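Local coordinates for Mll7089 protein (Mesorhizobium loti, PDB 2OZ8) that is of unproven function but, as a putative member of the mandelate racemase group of the enolase superfamily, probably binds magnesium and may act as a hydro-lyase, at residues 138-143 with 165-170; 105-110 with 275-280; 130-135 with 337-342; 13-18 with 29-34; 267-272 with 292-297. All coordinates share one frame; numbering follows the deposited sequence. Where two conformers were deposited one is given.

Contact 1 (138-143 with 165-170); sequences SGLDFH and KIKVGH. With SO4 (sulfate ion), chain D.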
# COMPACT_ATOMS: atom_id res chain seq x y z
N SER A 138 5.40 -18.48 36.07
CA SER A 138 6.45 -17.97 35.25
C SER A 138 7.76 -17.98 36.01
O SER A 138 7.91 -17.36 37.04
CB SER A 138 6.08 -16.57 34.81
OG SER A 138 7.10 -15.95 34.10
N GLY A 139 8.73 -18.70 35.49
CA GLY A 139 9.92 -19.05 36.24
C GLY A 139 11.01 -18.01 36.20
O GLY A 139 11.77 -17.93 37.15
N LEU A 140 11.06 -17.19 35.14
CA LEU A 140 12.17 -16.20 34.95
C LEU A 140 13.48 -16.98 35.12
O LEU A 140 14.43 -16.56 35.80
CB LEU A 140 12.04 -15.02 35.95
CG LEU A 140 10.65 -14.36 36.12
CD1 LEU A 140 10.62 -13.25 37.17
CD2 LEU A 140 10.07 -13.80 34.77
N ASP A 141 13.49 -18.15 34.48
CA ASP A 141 14.32 -19.32 34.86
C ASP A 141 15.49 -19.52 33.98
O ASP A 141 16.05 -20.57 34.02
CB ASP A 141 13.51 -20.62 34.71
CG ASP A 141 12.95 -20.78 33.27
OD1 ASP A 141 11.90 -20.16 33.03
OD2 ASP A 141 13.57 -21.46 32.40
N PHE A 142 15.86 -18.55 33.19
CA PHE A 142 16.92 -18.78 32.23
C PHE A 142 18.25 -19.14 32.90
O PHE A 142 19.08 -19.85 32.33
CB PHE A 142 17.11 -17.53 31.36
CG PHE A 142 17.97 -17.74 30.17
CD1 PHE A 142 17.43 -18.32 28.99
CD2 PHE A 142 19.32 -17.41 30.21
CE1 PHE A 142 18.22 -18.54 27.84
CE2 PHE A 142 20.15 -17.60 29.07
CZ PHE A 142 19.60 -18.19 27.88
N HIS A 143 18.47 -18.66 34.12
CA HIS A 143 19.77 -18.82 34.75
C HIS A 143 19.74 -19.90 35.80
O HIS A 143 20.79 -20.31 36.31
CB HIS A 143 20.24 -17.50 35.32
CG HIS A 143 20.54 -16.50 34.27
ND1 HIS A 143 21.57 -16.66 33.37
CD2 HIS A 143 19.94 -15.33 33.94
CE1 HIS A 143 21.59 -15.64 32.53
NE2 HIS A 143 20.61 -14.82 32.86
N LYS A 165 5.25 -20.78 32.03
CA LYS A 165 6.08 -20.07 31.07
C LYS A 165 7.55 -20.18 31.44
O LYS A 165 7.92 -19.91 32.58
CB LYS A 165 5.71 -18.60 30.97
CG LYS A 165 6.41 -17.88 29.83
CD LYS A 165 6.78 -16.41 30.19
CE LYS A 165 5.59 -15.52 30.20
NZ LYS A 165 5.84 -14.06 30.38
N ILE A 166 8.36 -20.56 30.46
CA ILE A 166 9.77 -20.68 30.60
C ILE A 166 10.49 -19.76 29.64
O ILE A 166 9.90 -19.33 28.62
CB ILE A 166 10.25 -22.13 30.41
CG1 ILE A 166 9.98 -22.60 28.98
CG2 ILE A 166 9.57 -23.04 31.50
CD1 ILE A 166 10.52 -23.98 28.66
N LYS A 167 11.74 -19.46 29.99
CA LYS A 167 12.61 -18.59 29.21
C LYS A 167 13.44 -19.40 28.30
O LYS A 167 14.02 -20.37 28.73
CB LYS A 167 13.54 -17.78 30.11
CG LYS A 167 12.80 -16.90 31.09
CD LYS A 167 12.02 -15.79 30.44
CE LYS A 167 11.45 -14.82 31.46
NZ LYS A 167 10.43 -13.87 30.84
N VAL A 168 13.53 -18.98 27.04
CA VAL A 168 14.36 -19.69 26.07
C VAL A 168 15.24 -18.68 25.40
O VAL A 168 15.31 -17.55 25.84
CB VAL A 168 13.51 -20.50 25.03
CG1 VAL A 168 12.71 -21.62 25.75
CG2 VAL A 168 12.61 -19.59 24.23
N GLY A 169 15.91 -19.08 24.31
CA GLY A 169 16.80 -18.17 23.61
C GLY A 169 18.26 -18.47 23.82
O GLY A 169 19.09 -17.65 23.44
N HIS A 170 18.58 -19.64 24.41
CA HIS A 170 19.96 -20.15 24.42
C HIS A 170 20.60 -20.16 23.06
O HIS A 170 19.95 -20.54 22.06
CB HIS A 170 20.05 -21.57 25.02
CG HIS A 170 19.99 -21.57 26.51
ND1 HIS A 170 21.10 -21.34 27.29
CD2 HIS A 170 18.93 -21.62 27.35
CE1 HIS A 170 20.73 -21.27 28.56
NE2 HIS A 170 19.42 -21.45 28.62
S SO4 D . 23.47 -18.61 26.26
O1 SO4 D . 22.93 -17.32 26.76
O2 SO4 D . 22.97 -18.68 24.89
O3 SO4 D . 24.94 -18.69 26.22
O4 SO4 D . 23.02 -19.71 27.13
O HOH W 1 9.08 -17.01 32.99
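Two hydrogen bonds join 138-143 to strand 165-167. Gly139 N reaches Lys165 O at 3.3 Å, nearly along the C=O axis. Lys167 N gives its hydrogen to Asp141 OD1 at 3.1 Å, on the syn lone pair of that oxygen. Asp141 has CG in the crowded position between N and the carbonyl carbon (chi1 56°), which turns the carboxylate to the strand. A water bridges Ser138 OG, Leu140 N and Lys165 O. Ser138 OG also bonds to Glu317. Ser138 and Lys165 form a parallel bridge and share a face of the sheet.

Packing takes over farther along. Phe142 CB lies 3.8 Å from Lys167 CB. The rings of Phe142 and His170 meet tip to tip in an offset stack, centroids 3.9 Å apart and planes at 15°. At the edge of the His170 ring, ND1 makes a weak hydrogen bond to SO4 O4. Leu140 lies alongside Lys167, its CD2 touching Lys167 CE.

The ammonium groups have acidic partners beyond the segments: Lys167 pairs with Asp196, and Lys165 with Glu224 and Glu317. Such lysines at barrel strand ends recall the Lys-X-Lys motif of the mandelate racemase group. The nearby carboxylates would probably favour their charged forms.

Contact 2 (105-110 with 275-280); sequences AVQVAL and QVTDVM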
# COMPACT_ATOMS: atom_id res chain seq x y z
N ALA A 105 4.25 3.80 39.04
CA ALA A 105 3.99 3.99 40.49
C ALA A 105 2.95 5.07 40.75
O ALA A 105 2.02 4.90 41.56
CB ALA A 105 5.32 4.34 41.22
N VAL A 106 3.11 6.18 40.06
CA VAL A 106 2.15 7.27 40.16
C VAL A 106 0.77 6.80 39.78
O VAL A 106 -0.17 7.09 40.50
CB VAL A 106 2.56 8.55 39.36
CG1 VAL A 106 1.52 9.65 39.51
CG2 VAL A 106 3.88 9.07 39.86
N GLN A 107 0.63 6.07 38.67
CA GLN A 107 -0.71 5.64 38.20
C GLN A 107 -1.34 4.63 39.17
O GLN A 107 -2.53 4.69 39.45
CB GLN A 107 -0.69 5.09 36.76
CG GLN A 107 -0.36 6.14 35.63
CD GLN A 107 -0.50 5.59 34.15
OE1 GLN A 107 -0.84 4.43 33.90
NE2 GLN A 107 -0.25 6.45 33.19
N VAL A 108 -0.54 3.71 39.67
CA VAL A 108 -0.99 2.75 40.66
C VAL A 108 -1.40 3.42 41.98
O VAL A 108 -2.46 3.13 42.51
CB VAL A 108 0.11 1.67 40.91
CG1 VAL A 108 -0.35 0.67 41.97
CG2 VAL A 108 0.42 0.98 39.63
N ALA A 109 -0.57 4.33 42.49
CA ALA A 109 -0.90 5.07 43.71
C ALA A 109 -2.12 5.99 43.54
O ALA A 109 -3.02 5.97 44.38
CB ALA A 109 0.27 5.86 44.18
N LEU A 110 -2.18 6.74 42.44
CA LEU A 110 -3.37 7.58 42.14
C LEU A 110 -4.69 6.80 42.08
O LEU A 110 -5.67 7.21 42.72
CB LEU A 110 -3.19 8.40 40.85
CG LEU A 110 -2.21 9.56 40.90
CD1 LEU A 110 -2.16 10.23 39.57
CD2 LEU A 110 -2.61 10.53 42.08
N GLN A 275 0.79 -0.01 34.28
CA GLN A 275 0.48 1.39 34.15
C GLN A 275 -1.01 1.52 34.07
O GLN A 275 -1.58 1.57 32.98
CB GLN A 275 1.15 2.00 32.93
CG GLN A 275 2.65 1.93 32.95
CD GLN A 275 3.17 0.57 32.51
OE1 GLN A 275 2.39 -0.38 32.23
NE2 GLN A 275 4.50 0.44 32.49
N VAL A 276 -1.67 1.62 35.21
CA VAL A 276 -3.13 1.49 35.23
C VAL A 276 -3.85 2.28 34.18
O VAL A 276 -4.64 1.71 33.46
CB VAL A 276 -3.79 1.81 36.59
CG1 VAL A 276 -5.31 1.53 36.51
CG2 VAL A 276 -3.12 1.07 37.69
N THR A 277 -3.61 3.58 34.10
CA THR A 277 -4.30 4.42 33.14
C THR A 277 -3.95 4.07 31.68
O THR A 277 -4.85 4.01 30.84
CB THR A 277 -4.00 5.94 33.36
OG1 THR A 277 -4.19 6.29 34.74
CG2 THR A 277 -4.91 6.82 32.44
N ASP A 278 -2.68 3.85 31.38
CA ASP A 278 -2.30 3.44 30.01
C ASP A 278 -2.97 2.12 29.61
O ASP A 278 -3.41 1.98 28.47
CB ASP A 278 -0.80 3.27 29.82
CG ASP A 278 0.01 4.48 30.25
OD1 ASP A 278 -0.58 5.54 30.53
OD2 ASP A 278 1.27 4.35 30.30
N VAL A 279 -3.03 1.17 30.56
CA VAL A 279 -3.60 -0.18 30.34
C VAL A 279 -5.08 -0.15 30.07
O VAL A 279 -5.55 -0.87 29.16
CB VAL A 279 -3.30 -1.13 31.52
CG1 VAL A 279 -4.07 -2.43 31.39
CG2 VAL A 279 -1.80 -1.43 31.57
N MET A 280 -5.83 0.65 30.81
CA MET A 280 -7.25 0.78 30.49
C MET A 280 -7.51 1.51 29.17
O MET A 280 -8.47 1.22 28.45
CB MET A 280 -8.04 1.40 31.64
CG MET A 280 -7.95 0.59 32.95
SD MET A 280 -8.59 -1.12 32.96
CE MET A 280 -10.29 -0.73 32.54
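Helix 105-110 crosses the start of helix 276-280 at 88°, with the axes 9.2 Å apart. Gln107 spans the gap. Its CG is anti to the carbonyl carbon, and the chain runs extended beyond CG (chi2 -174°). The terminal amide thus arrives at the first turn of the second helix. The Gln107 side chain crosses those of Thr277 and Asp278 at about a right angle.

Both ends of the amide are used on Asp278. Gln107 NE2 donates to Asp278 OD1 at 2.8 Å in a nearly straight bond. OD1 lies in the amide plane, but the amide and carboxylate planes stand 89° apart, so NE2 meets OD1 from above the carboxylate. Gln107 OE1 accepts from Asp278 N at 3.2 Å, with the donor above the carbonyl plane. Beside this, Val108 CG2 and Val276 CG2 meet at 4.0 Å, their side chains also crossed.

Helix 103-118, which also packs on strand 27-40 of the N-terminal sheet, thus meets a barrel helix here. An alanine in place of Gln107 would remove both bonds and would probably loosen the link between the two helices. Asp278 OD2 has His103 as a second partner, and Thr277 OG1 takes a hydrogen bond from Trp111. The amide oxygen of Gln107 faces the N-terminal turn, where backbone N-H groups point outward. The positive end of the helix dipole would probably favour an acceptor there.

Contact 3 (130-135 with 337-342); sequences RNRVKA and YAYAPD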
# COMPACT_ATOMS: atom_id res chain seq x y z
N ARG A 130 -16.28 -9.31 37.05
CA ARG A 130 -15.79 -10.49 37.70
C ARG A 130 -14.70 -10.14 38.68
O ARG A 130 -14.26 -9.01 38.77
CB ARG A 130 -15.41 -11.59 36.69
CG ARG A 130 -14.31 -11.24 35.63
CD ARG A 130 -14.43 -12.19 34.36
NE ARG A 130 -15.78 -12.04 33.78
CZ ARG A 130 -16.53 -13.04 33.30
NH1 ARG A 130 -16.07 -14.29 33.30
NH2 ARG A 130 -17.75 -12.78 32.82
N ASN A 131 -14.29 -11.12 39.46
CA ASN A 131 -13.31 -10.86 40.47
C ASN A 131 -12.11 -11.77 40.37
O ASN A 131 -11.26 -11.78 41.26
CB ASN A 131 -13.97 -10.80 41.87
CG ASN A 131 -14.01 -12.14 42.56
OD1 ASN A 131 -14.28 -13.18 41.95
ND2 ASN A 131 -13.71 -12.13 43.88
N ARG A 132 -12.02 -12.55 39.29
CA ARG A 132 -10.87 -13.40 39.16
C ARG A 132 -10.38 -13.60 37.74
O ARG A 132 -11.13 -13.44 36.77
CB ARG A 132 -11.10 -14.74 39.83
CG ARG A 132 -11.85 -15.69 39.00
CD ARG A 132 -12.12 -16.94 39.73
NE ARG A 132 -12.86 -17.82 38.86
CZ ARG A 132 -13.11 -19.10 39.15
NH1 ARG A 132 -12.67 -19.59 40.31
NH2 ARG A 132 -13.79 -19.85 38.28
N VAL A 133 -9.11 -13.97 37.65
CA VAL A 133 -8.43 -14.25 36.41
C VAL A 133 -7.48 -15.43 36.57
O VAL A 133 -6.90 -15.62 37.62
CB VAL A 133 -7.67 -12.99 35.95
CG1 VAL A 133 -6.53 -12.64 36.86
CG2 VAL A 133 -7.25 -13.15 34.50
N LYS A 134 -7.33 -16.24 35.55
CA LYS A 134 -6.29 -17.29 35.53
C LYS A 134 -4.89 -16.74 35.66
O LYS A 134 -4.52 -15.71 35.04
CB LYS A 134 -6.35 -18.04 34.22
CG LYS A 134 -7.70 -18.70 34.00
CD LYS A 134 -7.66 -19.63 32.80
CE LYS A 134 -8.51 -19.08 31.73
NZ LYS A 134 -8.66 -20.14 30.70
N ALA A 135 -4.08 -17.45 36.42
CA ALA A 135 -2.72 -17.03 36.64
C ALA A 135 -1.82 -18.13 36.07
O ALA A 135 -2.15 -19.30 36.17
CB ALA A 135 -2.47 -16.81 38.15
N TYR A 337 -5.96 -19.46 39.95
CA TYR A 337 -6.71 -18.22 39.73
C TYR A 337 -6.25 -17.11 40.65
O TYR A 337 -6.06 -17.34 41.86
CB TYR A 337 -8.19 -18.42 39.95
CG TYR A 337 -8.92 -19.12 38.82
CD1 TYR A 337 -9.39 -18.40 37.73
CD2 TYR A 337 -9.20 -20.49 38.89
CE1 TYR A 337 -10.07 -19.02 36.72
CE2 TYR A 337 -9.89 -21.13 37.88
CZ TYR A 337 -10.32 -20.38 36.81
OH TYR A 337 -11.02 -20.98 35.79
N ALA A 338 -6.08 -15.91 40.10
CA ALA A 338 -5.76 -14.75 40.88
C ALA A 338 -7.06 -14.03 41.18
O ALA A 338 -7.95 -13.92 40.31
CB ALA A 338 -4.75 -13.82 40.16
N TYR A 339 -7.17 -13.56 42.42
CA TYR A 339 -8.39 -12.94 42.87
C TYR A 339 -8.18 -11.51 43.22
O TYR A 339 -7.32 -11.17 44.04
CB TYR A 339 -8.89 -13.67 44.10
CG TYR A 339 -9.46 -15.03 43.79
CD1 TYR A 339 -10.82 -15.18 43.50
CD2 TYR A 339 -8.65 -16.17 43.76
CE1 TYR A 339 -11.36 -16.41 43.18
CE2 TYR A 339 -9.19 -17.39 43.46
CZ TYR A 339 -10.54 -17.52 43.21
OH TYR A 339 -11.08 -18.74 42.91
N ALA A 340 -8.96 -10.65 42.58
CA ALA A 340 -8.97 -9.25 42.96
C ALA A 340 -9.81 -9.13 44.23
O ALA A 340 -11.00 -9.47 44.21
CB ALA A 340 -9.54 -8.40 41.86
N PRO A 341 -9.20 -8.66 45.33
CA PRO A 341 -9.82 -8.63 46.66
C PRO A 341 -10.95 -7.62 46.80
O PRO A 341 -11.03 -6.66 46.02
CB PRO A 341 -8.68 -8.22 47.58
CG PRO A 341 -7.69 -7.57 46.73
CD PRO A 341 -7.84 -8.08 45.34
N ASP A 342 -11.78 -7.82 47.82
CA ASP A 342 -12.93 -6.95 48.09
C ASP A 342 -12.61 -5.84 49.09
O ASP A 342 -13.50 -5.29 49.71
CB ASP A 342 -14.15 -7.77 48.54
CG ASP A 342 -15.42 -6.93 48.68
OD1 ASP A 342 -15.63 -6.02 47.84
OD2 ASP A 342 -16.20 -7.16 49.64
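Backbone hydrogen bonds pair strand 132-135 with antiparallel strand 337-339. Val133 and Ala338 are the hydrogen-bonded pair: Val133 N reaches Ala338 O at 2.9 Å, and Ala338 N returns to Val133 O. Ala340 N adds a bond to Asn131 O at 2.9 Å.

The polar and aromatic contacts centre on Arg132. Its CG takes the crowded position between N and the carbonyl carbon (chi1 82°), and the chain is extended from CG to NE. This lays the guanidinium flat on Tyr337, planes 5° apart, in a cation-pi stack. Arg132 CZ sits 3.8 Å from the centroid of the Tyr337 ring. At the guanidinium edge, in plane, Arg132 NH1 donates to Tyr339 OH at 3.2 Å. The stack and this bond fix the rotation of the group. An alanine at Tyr337 would remove the stacked ring and would probably leave the guanidinium less firmly held.

Apolar contacts are lighter. Arg132 CB makes an off-centre CH-pi contact with the Tyr339 ring. Lys134 CG lies 3.6 Å from Tyr337 CE1. Val133 CG1 meets Ala338 CB at 3.9 Å on the sheet face away from Arg132 and Tyr339.

That face is turned to helix 304-309, where Val133 touches Ala307 and Ala338 touches Val304. Strand 132-138 belongs to the parallel barrel beside strand 313-318, whose Glu314 forms a salt bridge with Lys134; 337-339 adds to it as an antiparallel strand.

Contact 4 (13-18 with 29-34); sequences FQFARD and DDVNVA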
# COMPACT_ATOMS: atom_id res chain seq x y z
N PHE A 13 13.81 0.34 49.38
CA PHE A 13 14.23 -1.04 49.65
C PHE A 13 15.34 -1.51 48.67
O PHE A 13 15.41 -1.11 47.48
CB PHE A 13 13.03 -1.98 49.59
CG PHE A 13 11.88 -1.60 50.53
CD1 PHE A 13 11.89 -1.98 51.86
CD2 PHE A 13 10.82 -0.83 50.08
CE1 PHE A 13 10.87 -1.61 52.73
CE2 PHE A 13 9.79 -0.45 50.93
CZ PHE A 13 9.82 -0.85 52.26
N GLN A 14 16.24 -2.36 49.15
CA GLN A 14 17.29 -2.90 48.30
C GLN A 14 17.68 -4.21 48.99
O GLN A 14 18.31 -4.18 50.04
CB GLN A 14 18.48 -1.95 48.17
CG GLN A 14 19.64 -2.51 47.28
CD GLN A 14 20.92 -1.62 47.26
OE1 GLN A 14 20.96 -0.52 47.81
NE2 GLN A 14 21.94 -2.13 46.65
N PHE A 15 17.27 -5.34 48.42
CA PHE A 15 17.48 -6.64 49.05
C PHE A 15 17.80 -7.77 48.08
O PHE A 15 17.48 -7.68 46.91
CB PHE A 15 16.27 -7.01 49.90
CG PHE A 15 14.94 -7.01 49.16
CD1 PHE A 15 14.37 -8.22 48.69
CD2 PHE A 15 14.19 -5.82 49.01
CE1 PHE A 15 13.07 -8.26 48.10
CE2 PHE A 15 12.91 -5.82 48.39
CZ PHE A 15 12.35 -7.06 47.93
N ALA A 16 18.44 -8.82 48.60
CA ALA A 16 18.76 -10.04 47.84
C ALA A 16 17.51 -10.83 47.53
O ALA A 16 16.54 -10.83 48.33
CB ALA A 16 19.77 -10.93 48.61
N ARG A 17 17.53 -11.47 46.36
CA ARG A 17 16.48 -12.41 45.96
C ARG A 17 16.77 -13.79 46.52
O ARG A 17 17.90 -14.08 46.88
CB ARG A 17 16.38 -12.48 44.43
CG ARG A 17 15.74 -11.26 43.82
CD ARG A 17 15.76 -11.33 42.28
NE ARG A 17 15.30 -10.09 41.68
CZ ARG A 17 14.04 -9.85 41.34
NH1 ARG A 17 13.09 -10.77 41.55
NH2 ARG A 17 13.72 -8.70 40.79
N ASP A 18 15.75 -14.63 46.56
CA ASP A 18 15.90 -16.04 46.93
C ASP A 18 16.45 -16.97 45.82
O ASP A 18 16.89 -18.07 46.12
CB ASP A 18 14.59 -16.59 47.51
CG ASP A 18 13.44 -16.64 46.49
OD1 ASP A 18 13.33 -15.77 45.56
OD2 ASP A 18 12.63 -17.60 46.65
N ASP A 29 20.03 -10.93 40.79
CA ASP A 29 19.85 -11.58 42.09
C ASP A 29 19.44 -10.63 43.26
O ASP A 29 19.42 -11.03 44.43
CB ASP A 29 21.09 -12.38 42.44
CG ASP A 29 22.33 -11.54 42.48
OD1 ASP A 29 22.26 -10.31 42.39
OD2 ASP A 29 23.41 -12.13 42.60
N ASP A 30 19.10 -9.38 42.93
CA ASP A 30 18.64 -8.40 43.93
C ASP A 30 17.39 -7.68 43.43
O ASP A 30 17.00 -7.84 42.30
CB ASP A 30 19.74 -7.37 44.25
CG ASP A 30 20.19 -6.59 43.00
OD1 ASP A 30 19.53 -6.71 41.94
OD2 ASP A 30 21.22 -5.88 43.04
N VAL A 31 16.77 -6.91 44.31
CA VAL A 31 15.56 -6.19 44.03
C VAL A 31 15.80 -4.76 44.47
O VAL A 31 16.28 -4.52 45.57
CB VAL A 31 14.43 -6.73 44.84
CG1 VAL A 31 13.14 -6.01 44.49
CG2 VAL A 31 14.30 -8.23 44.61
N ASN A 32 15.46 -3.81 43.62
CA ASN A 32 15.60 -2.40 43.92
C ASN A 32 14.26 -1.73 43.75
O ASN A 32 13.76 -1.68 42.64
CB ASN A 32 16.63 -1.80 43.00
CG ASN A 32 18.05 -1.97 43.54
OD1 ASN A 32 18.50 -1.16 44.34
ND2 ASN A 32 18.75 -2.98 43.08
N VAL A 33 13.64 -1.28 44.85
CA VAL A 33 12.23 -0.85 44.81
C VAL A 33 11.94 0.14 45.94
O VAL A 33 12.46 -0.00 47.05
CB VAL A 33 11.24 -2.06 44.82
CG1 VAL A 33 11.28 -2.85 46.14
CG2 VAL A 33 9.85 -1.64 44.52
N ALA A 34 11.15 1.17 45.62
CA ALA A 34 10.71 2.14 46.59
C ALA A 34 9.18 2.28 46.57
O ALA A 34 8.56 2.33 45.50
CB ALA A 34 11.39 3.48 46.37
O HOH W 2 16.89 0.28 45.71
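Asp29 stands where the chain turns a corner. Its carbonyl O takes a hydrogen bond from Arg17 N at 2.7 Å, and its carboxylate forms a salt bridge with Arg366.

Asp30 faces Ala16 in a non-hydrogen-bonded pair whose side chains diverge. Asp30 O accepts from Arg17 NE at 2.9 Å, with the donor well above the carbonyl plane. The Arg17 side chain, extended from CG to NE, crosses Val31 at about a right angle. Arg17 NH1 has a further partner in Gln321.

Val31 touches two flat groups. Its CB sits over the centre of the Phe15 ring, 3.8 Å from the centroid, in a CH-pi contact. CG1 touches Phe15 CZ, while CG2 lies over one face of the Arg17 guanidinium, toward its rim. Phe15 CG is in the crowded position between N and the carbonyl carbon (chi1 56°), which sets the ring alongside Val31. Phe15 N and O both bond to the Val31 backbone.

Asn32 lies beside Gln14, pointing the same way, with Asn32 OD1 3.4 Å from Gln14 CG. A water bridges Asn32 OD1 and Phe13 O. Leu57 N also bonds to OD1.

Val33 closes the pairing: Phe13 N reaches Val33 O at 2.7 Å, and Val33 N returns to Phe13 O. Val33 CG1 packs on Phe13 CB at 4.0 Å.

The pair belongs to the antiparallel sheet of the N-terminal domain, as in other enolase-superfamily enzymes. Strand 45-52 lies on the other side of strand 27-40, where Thr52 and Ile50 bond to Asn32 and Ala34. His325 stacks edge-to-face with Phe15.

Contact 5 (267-272 with 292-297); sequences ADILNV and PISIGN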
# COMPACT_ATOMS: atom_id res chain seq x y z
N ALA A 267 0.84 -8.29 16.36
CA ALA A 267 0.67 -9.06 17.55
C ALA A 267 -0.59 -9.86 17.44
O ALA A 267 -1.63 -9.31 17.06
CB ALA A 267 0.54 -8.12 18.76
N ASP A 268 -0.53 -11.13 17.77
CA ASP A 268 -1.76 -11.88 18.03
C ASP A 268 -2.26 -11.55 19.43
O ASP A 268 -3.46 -11.57 19.66
CB ASP A 268 -1.53 -13.39 17.95
CG ASP A 268 -1.19 -13.86 16.56
OD1 ASP A 268 -1.80 -13.40 15.57
OD2 ASP A 268 -0.33 -14.74 16.47
N ILE A 269 -1.36 -11.31 20.36
CA ILE A 269 -1.74 -10.94 21.74
C ILE A 269 -0.86 -9.76 22.12
O ILE A 269 0.31 -9.76 21.76
CB ILE A 269 -1.47 -12.04 22.79
CG1 ILE A 269 -2.14 -13.35 22.45
CG2 ILE A 269 -1.90 -11.60 24.25
CD1 ILE A 269 -1.47 -14.47 23.10
N LEU A 270 -1.43 -8.74 22.79
CA LEU A 270 -0.62 -7.63 23.31
C LEU A 270 -0.27 -7.85 24.79
O LEU A 270 -1.20 -8.07 25.57
CB LEU A 270 -1.31 -6.27 23.06
CG LEU A 270 -0.67 -4.97 23.65
CD1 LEU A 270 0.50 -4.52 22.84
CD2 LEU A 270 -1.68 -3.86 23.68
N ASN A 271 1.03 -7.91 25.19
CA ASN A 271 1.36 -7.99 26.64
C ASN A 271 1.49 -6.59 27.23
O ASN A 271 1.99 -5.68 26.59
CB ASN A 271 2.65 -8.78 26.92
CG ASN A 271 2.79 -9.23 28.41
OD1 ASN A 271 3.72 -8.77 29.13
ND2 ASN A 271 1.91 -10.15 28.86
N VAL A 272 1.01 -6.42 28.45
CA VAL A 272 1.13 -5.13 29.12
C VAL A 272 1.50 -5.36 30.56
O VAL A 272 1.47 -6.48 31.02
CB VAL A 272 -0.19 -4.27 29.07
CG1 VAL A 272 -0.67 -4.07 27.65
CG2 VAL A 272 -1.28 -4.90 29.93
N PRO A 292 -6.69 -9.67 21.88
CA PRO A 292 -6.62 -9.97 23.32
C PRO A 292 -5.37 -9.41 23.99
O PRO A 292 -4.43 -9.06 23.32
CB PRO A 292 -6.58 -11.52 23.34
CG PRO A 292 -5.95 -11.90 22.01
CD PRO A 292 -6.36 -10.83 21.03
N ILE A 293 -5.32 -9.41 25.31
CA ILE A 293 -4.24 -8.77 26.07
C ILE A 293 -3.86 -9.71 27.16
O ILE A 293 -4.73 -10.37 27.72
CB ILE A 293 -4.70 -7.40 26.70
CG1 ILE A 293 -4.73 -6.31 25.62
CG2 ILE A 293 -3.84 -6.97 27.90
CD1 ILE A 293 -5.20 -4.93 26.11
N SER A 294 -2.55 -9.82 27.44
CA SER A 294 -2.13 -10.54 28.65
C SER A 294 -1.46 -9.55 29.59
O SER A 294 -0.86 -8.63 29.15
CB SER A 294 -1.28 -11.77 28.38
OG SER A 294 -0.16 -11.38 27.62
N ILE A 295 -1.70 -9.72 30.88
CA ILE A 295 -1.03 -8.94 31.91
C ILE A 295 0.23 -9.69 32.43
O ILE A 295 0.14 -10.83 32.91
CB ILE A 295 -2.00 -8.69 33.07
CG1 ILE A 295 -3.36 -8.17 32.52
CG2 ILE A 295 -1.33 -7.87 34.20
CD1 ILE A 295 -3.50 -6.72 32.14
N GLY A 296 1.37 -9.04 32.25
CA GLY A 296 2.62 -9.52 32.75
C GLY A 296 2.82 -9.17 34.23
O GLY A 296 1.89 -8.66 34.91
N ASN A 297 4.04 -9.46 34.71
CA ASN A 297 4.41 -9.17 36.08
C ASN A 297 4.10 -7.73 36.41
O ASN A 297 4.53 -6.84 35.69
CB ASN A 297 5.88 -9.45 36.34
CG ASN A 297 6.16 -10.91 36.41
OD1 ASN A 297 7.11 -11.40 35.79
ND2 ASN A 297 5.32 -11.63 37.14
O HOH W 3 1.35 -12.26 30.68
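Strands 269-272 and 293-295 run parallel, 27° apart, in the register Leu270 to Ile293, Asn271 to Ser294 and Val272 to Ile295. Leu270 N bonds to Pro292 O, Ser294 N to Leu270 O at 2.9 Å, and Val272 N to Ser294 O at 3.0 Å. Gly296 N extends the series to Val272 O at 2.8 Å, nearly along the C=O axis.

On one face Asn271 meets Ser294. Asn271 CG is anti to the backbone N (chi1 -163°), and Ser294 OG is in the crowded position (chi1 56°). Asn271 ND2 donates to Ser294 OG at 2.7 Å, within the amide plane. The same ND2 donates to a water, which makes a weak bond to Ile295 O. Ile269 CG2 packs nearby, 3.8 Å from Ser294 OG.

The other face is apolar. Val272 CG2 touches Ile295 CD1 at 3.6 Å and Ile293 CG2 at 3.9 Å. Leu270 and Val272 rest on Ile282 of helix 276-289, the crossover helix of this beta-alpha-beta unit. At the start of the pair, Pro292 CG meets Ile269 CG1, the side chains crossing at about a right angle. Asp268 forms a salt bridge with Lys204 of the third subunit.

Gly296 leaves room for the amide, because a side chain there would run into Asn271 OD1. Ser294 OG is gripped by a second amide, Asn248 ND2. Asn271 ND2 and Ser294 OG thus have polar partners within this buried face, one of them a water, while the opposite face packs on helix 276-289 through apolar side chains.

In the fold
Contacts 1, 3 and 5 all reach the same barrel sheet. The segments of contacts 1 and 3 adjoin along strand 132-138, yet their centres are 25 Å apart. Contact 1 touches contact 5 where Leu140 packs on Asn297; their centres lie 18 Å apart. Contact 2 holds the start of the helix linking the two strands of contact 5, and Val279 packs on Val272. Contact 4 belongs to the separate N-terminal sheet; its nearest atoms are about 6 Å from those of contact 1. The lysines and acids round contact 1 are consistent with an active site of the enolase superfamily. Contact 2 lies on the opposite side of the chain's centre, 28 Å from contact 1 between centres.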